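Local structure of N-alpha-acetyltransferase 35, NatC auxiliary subunit (Saccharomyces cerevisiae, 6YGA) at residues 630-641 against 682-693. The protein serves as the auxiliary subunit of the NatC N-terminal acetyltransferase, which acetylates the N-terminal methionine of the L-A virus Gag protein. Sequence-based numbering, arbitrary orientation.
Sequences TNFIETEVRNVV and SKALSVNSKVIV. With EDO (1,2-ethanediol), chain Y; EDO (1,2-ethanediol), chain C.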
# COMPACT_ATOMS: atom_id res chain seq x y z
N THR B 630 -11.16 31.75 21.30
CA THR B 630 -10.08 32.16 20.41
C THR B 630 -8.82 32.49 21.20
O THR B 630 -7.70 32.19 20.75
CB THR B 630 -10.51 33.35 19.56
OG1 THR B 630 -10.75 34.49 20.39
CG2 THR B 630 -11.78 33.00 18.81
N ASN B 631 -8.97 33.11 22.37
CA ASN B 631 -7.80 33.41 23.19
C ASN B 631 -7.12 32.14 23.67
O ASN B 631 -5.89 32.10 23.79
CB ASN B 631 -8.20 34.29 24.38
CG ASN B 631 -7.03 34.61 25.29
OD1 ASN B 631 -6.11 35.34 24.91
ND2 ASN B 631 -7.06 34.06 26.50
N PHE B 632 -7.88 31.07 23.92
CA PHE B 632 -7.26 29.81 24.29
C PHE B 632 -6.44 29.24 23.14
O PHE B 632 -5.33 28.74 23.36
CB PHE B 632 -8.32 28.80 24.74
CG PHE B 632 -7.78 27.41 24.95
CD1 PHE B 632 -7.22 27.05 26.16
CD2 PHE B 632 -7.81 26.48 23.92
CE1 PHE B 632 -6.71 25.78 26.35
CE2 PHE B 632 -7.30 25.22 24.10
CZ PHE B 632 -6.75 24.86 25.32
N ILE B 633 -6.97 29.29 21.92
CA ILE B 633 -6.26 28.75 20.76
C ILE B 633 -4.93 29.46 20.57
O ILE B 633 -3.88 28.83 20.41
CB ILE B 633 -7.15 28.84 19.50
CG1 ILE B 633 -8.26 27.79 19.56
CG2 ILE B 633 -6.31 28.67 18.24
CD1 ILE B 633 -9.14 27.76 18.33
N GLU B 634 -4.95 30.80 20.60
CA GLU B 634 -3.72 31.56 20.42
C GLU B 634 -2.76 31.34 21.58
O GLU B 634 -1.55 31.19 21.36
CB GLU B 634 -4.04 33.05 20.28
CG GLU B 634 -5.06 33.37 19.19
CD GLU B 634 -5.31 34.86 19.05
OE1 GLU B 634 -4.45 35.65 19.47
OE2 GLU B 634 -6.38 35.23 18.52
N THR B 635 -3.27 31.30 22.81
CA THR B 635 -2.40 31.12 23.97
C THR B 635 -1.79 29.72 23.98
O THR B 635 -0.59 29.56 24.23
CB THR B 635 -3.18 31.37 25.26
OG1 THR B 635 -3.62 32.74 25.28
CG2 THR B 635 -2.30 31.12 26.47
N GLU B 636 -2.61 28.70 23.70
CA GLU B 636 -2.12 27.33 23.73
C GLU B 636 -1.16 27.04 22.58
O GLU B 636 -0.23 26.25 22.74
CB GLU B 636 -3.29 26.35 23.72
CG GLU B 636 -2.93 24.94 24.14
CD GLU B 636 -2.53 24.85 25.61
OE1 GLU B 636 -2.79 25.81 26.36
OE2 GLU B 636 -1.96 23.82 26.00
N VAL B 637 -1.37 27.67 21.42
CA VAL B 637 -0.44 27.49 20.31
C VAL B 637 0.95 27.97 20.71
O VAL B 637 1.95 27.28 20.47
CB VAL B 637 -0.96 28.20 19.05
CG1 VAL B 637 0.18 28.47 18.08
CG2 VAL B 637 -2.02 27.35 18.36
N ARG B 638 1.04 29.13 21.36
CA ARG B 638 2.35 29.63 21.76
C ARG B 638 2.99 28.73 22.82
O ARG B 638 4.20 28.52 22.80
CB ARG B 638 2.23 31.07 22.28
CG ARG B 638 1.70 32.04 21.24
CD ARG B 638 1.84 33.47 21.72
NE ARG B 638 1.29 34.42 20.76
CZ ARG B 638 0.08 34.96 20.85
NH1 ARG B 638 -0.70 34.64 21.87
NH2 ARG B 638 -0.34 35.82 19.93
N ASN B 639 2.18 28.19 23.74
CA ASN B 639 2.73 27.26 24.71
C ASN B 639 3.22 25.99 24.04
O ASN B 639 4.26 25.43 24.42
CB ASN B 639 1.68 26.92 25.77
CG ASN B 639 1.33 28.11 26.65
OD1 ASN B 639 2.13 29.03 26.81
ND2 ASN B 639 0.14 28.08 27.23
N VAL B 640 2.50 25.51 23.02
CA VAL B 640 2.95 24.34 22.27
C VAL B 640 4.28 24.63 21.59
O VAL B 640 5.19 23.80 21.61
CB VAL B 640 1.87 23.91 21.26
CG1 VAL B 640 2.45 22.95 20.23
CG2 VAL B 640 0.70 23.26 21.98
N VAL B 641 4.41 25.82 20.99
CA VAL B 641 5.66 26.20 20.35
C VAL B 641 6.81 26.20 21.36
O VAL B 641 7.91 25.72 21.07
CB VAL B 641 5.51 27.57 19.66
CG1 VAL B 641 6.85 28.09 19.18
CG2 VAL B 641 4.53 27.46 18.50
N SER B 682 1.34 24.17 14.20
CA SER B 682 0.82 24.88 15.36
C SER B 682 0.58 26.36 15.05
O SER B 682 -0.50 26.89 15.33
CB SER B 682 1.79 24.74 16.54
OG SER B 682 2.03 23.37 16.83
N LYS B 683 1.57 27.02 14.45
CA LYS B 683 1.39 28.42 14.07
C LYS B 683 0.24 28.59 13.09
O LYS B 683 -0.53 29.55 13.18
CB LYS B 683 2.69 28.98 13.48
CG LYS B 683 3.87 29.00 14.44
CD LYS B 683 5.13 29.48 13.73
CE LYS B 683 6.30 29.59 14.70
NZ LYS B 683 7.54 30.00 13.99
N ALA B 684 0.11 27.67 12.13
CA ALA B 684 -0.94 27.78 11.13
C ALA B 684 -2.33 27.64 11.75
O ALA B 684 -3.28 28.27 11.28
CB ALA B 684 -0.75 26.73 10.03
N LEU B 685 -2.45 26.83 12.80
CA LEU B 685 -3.73 26.69 13.48
C LEU B 685 -4.18 28.01 14.10
O LEU B 685 -5.36 28.37 14.02
CB LEU B 685 -3.64 25.60 14.56
CG LEU B 685 -3.55 24.15 14.09
CD1 LEU B 685 -2.98 23.28 15.20
CD2 LEU B 685 -4.92 23.63 13.68
N SER B 686 -3.25 28.74 14.72
CA SER B 686 -3.58 30.03 15.31
C SER B 686 -3.96 31.05 14.24
O SER B 686 -4.97 31.75 14.37
CB SER B 686 -2.41 30.53 16.16
OG SER B 686 -2.72 31.75 16.80
N VAL B 687 -3.15 31.15 13.18
CA VAL B 687 -3.44 32.08 12.10
C VAL B 687 -4.81 31.78 11.49
O VAL B 687 -5.59 32.70 11.20
CB VAL B 687 -2.33 32.04 11.04
CG1 VAL B 687 -2.72 32.83 9.80
CG2 VAL B 687 -1.02 32.56 11.63
N ASN B 688 -5.13 30.50 11.32
CA ASN B 688 -6.39 30.14 10.69
C ASN B 688 -7.57 30.47 11.59
O ASN B 688 -8.64 30.86 11.10
CB ASN B 688 -6.39 28.65 10.33
CG ASN B 688 -7.73 28.19 9.79
OD1 ASN B 688 -8.11 28.51 8.66
ND2 ASN B 688 -8.45 27.41 10.60
N SER B 689 -7.40 30.34 12.91
CA SER B 689 -8.46 30.69 13.84
C SER B 689 -8.82 32.18 13.74
O SER B 689 -9.99 32.55 13.82
CB SER B 689 -8.05 30.33 15.27
OG SER B 689 -9.09 30.62 16.19
N LYS B 690 -7.81 33.04 13.56
CA LYS B 690 -8.08 34.46 13.40
C LYS B 690 -8.80 34.74 12.08
O LYS B 690 -9.72 35.57 12.04
CB LYS B 690 -6.78 35.26 13.48
CG LYS B 690 -6.09 35.17 14.83
CD LYS B 690 -4.59 35.44 14.70
CE LYS B 690 -3.87 35.11 16.00
NZ LYS B 690 -2.39 34.98 15.82
N VAL B 691 -8.40 34.06 11.00
CA VAL B 691 -9.06 34.26 9.71
C VAL B 691 -10.53 33.86 9.80
O VAL B 691 -11.41 34.58 9.31
CB VAL B 691 -8.32 33.48 8.61
CG1 VAL B 691 -9.15 33.43 7.34
CG2 VAL B 691 -6.96 34.12 8.33
N ILE B 692 -10.81 32.73 10.45
CA ILE B 692 -12.19 32.25 10.57
C ILE B 692 -13.05 33.26 11.32
O ILE B 692 -14.15 33.60 10.89
CB ILE B 692 -12.21 30.87 11.25
CG1 ILE B 692 -11.58 29.81 10.33
CG2 ILE B 692 -13.63 30.47 11.62
CD1 ILE B 692 -11.60 28.42 10.91
N VAL B 693 -12.54 33.76 12.45
CA VAL B 693 -13.33 34.67 13.28
C VAL B 693 -13.60 35.98 12.56
O VAL B 693 -14.73 36.49 12.56
CB VAL B 693 -12.63 34.89 14.63
CG1 VAL B 693 -13.17 36.13 15.32
CG2 VAL B 693 -12.81 33.67 15.51
C1 EDO Y . 2.17 21.40 26.54
O1 EDO Y . 3.12 20.53 25.92
C2 EDO Y . 1.81 22.55 25.61
O2 EDO Y . 1.03 23.50 26.34
C1 EDO C . 9.53 29.99 17.43
O1 EDO C . 10.53 29.06 17.87
C2 EDO C . 10.08 30.83 16.29
O2 EDO C . 10.34 30.01 15.15
O HOH W 1 -0.51 32.01 18.43
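V637 sets CG1 anti to its backbone N (chi1 159°), which turns both methyls onto the helix around S682 and S686; S686 in turn swings OG away from its own N (chi1 -177°) toward E634. The side chains so placed sit between the two arms of an antiparallel helical hairpin, made by the long helices 619-653 and 668-701 within the NAA35-like TPR-repeat region. The short segments have their axes 9.1 Å apart at an angle of 164°, and three serines, S682, S686 and S689, line one side of the interface at a spacing of three or four residues. Their small side chains probably allow the close approach: the CA atoms of E634 and S686 are 5.3 Å apart.

V637 straddles this line, CG1 lying 3.2 Å from the carbonyl O of S682 and CG2 also resting near that oxygen, while both methyls touch CB of S686. One turn away, V640 places CG1 3.5 Å from OG of S682, whose hydrogen bond goes back to L678 O in its own helix. In the other direction I633 lays CG2 and CD1 against S689, and Q558 of helix 511-564 also touches that serine.

No direct hydrogen bond links the two segments. Instead, one water bridges them, donating to E634 O and bonding to S686 OG at 2.8 Å. Beside the water the extended side chains of E634 and K690 pass across each other, the carboxylate meeting the lysine's aliphatic part, with E634 CD 3.4 Å from K690 CE. Their charges probably attract, although E634 OE1 and K690 NZ stay 4.2 Å apart, too far for a salt bridge. K690 NZ also gives a weak hydrogen bond to S686 OG of its own helix. At the far end, T630 CG2 meets V693 CG2, methyl to methyl, at 3.5 Å.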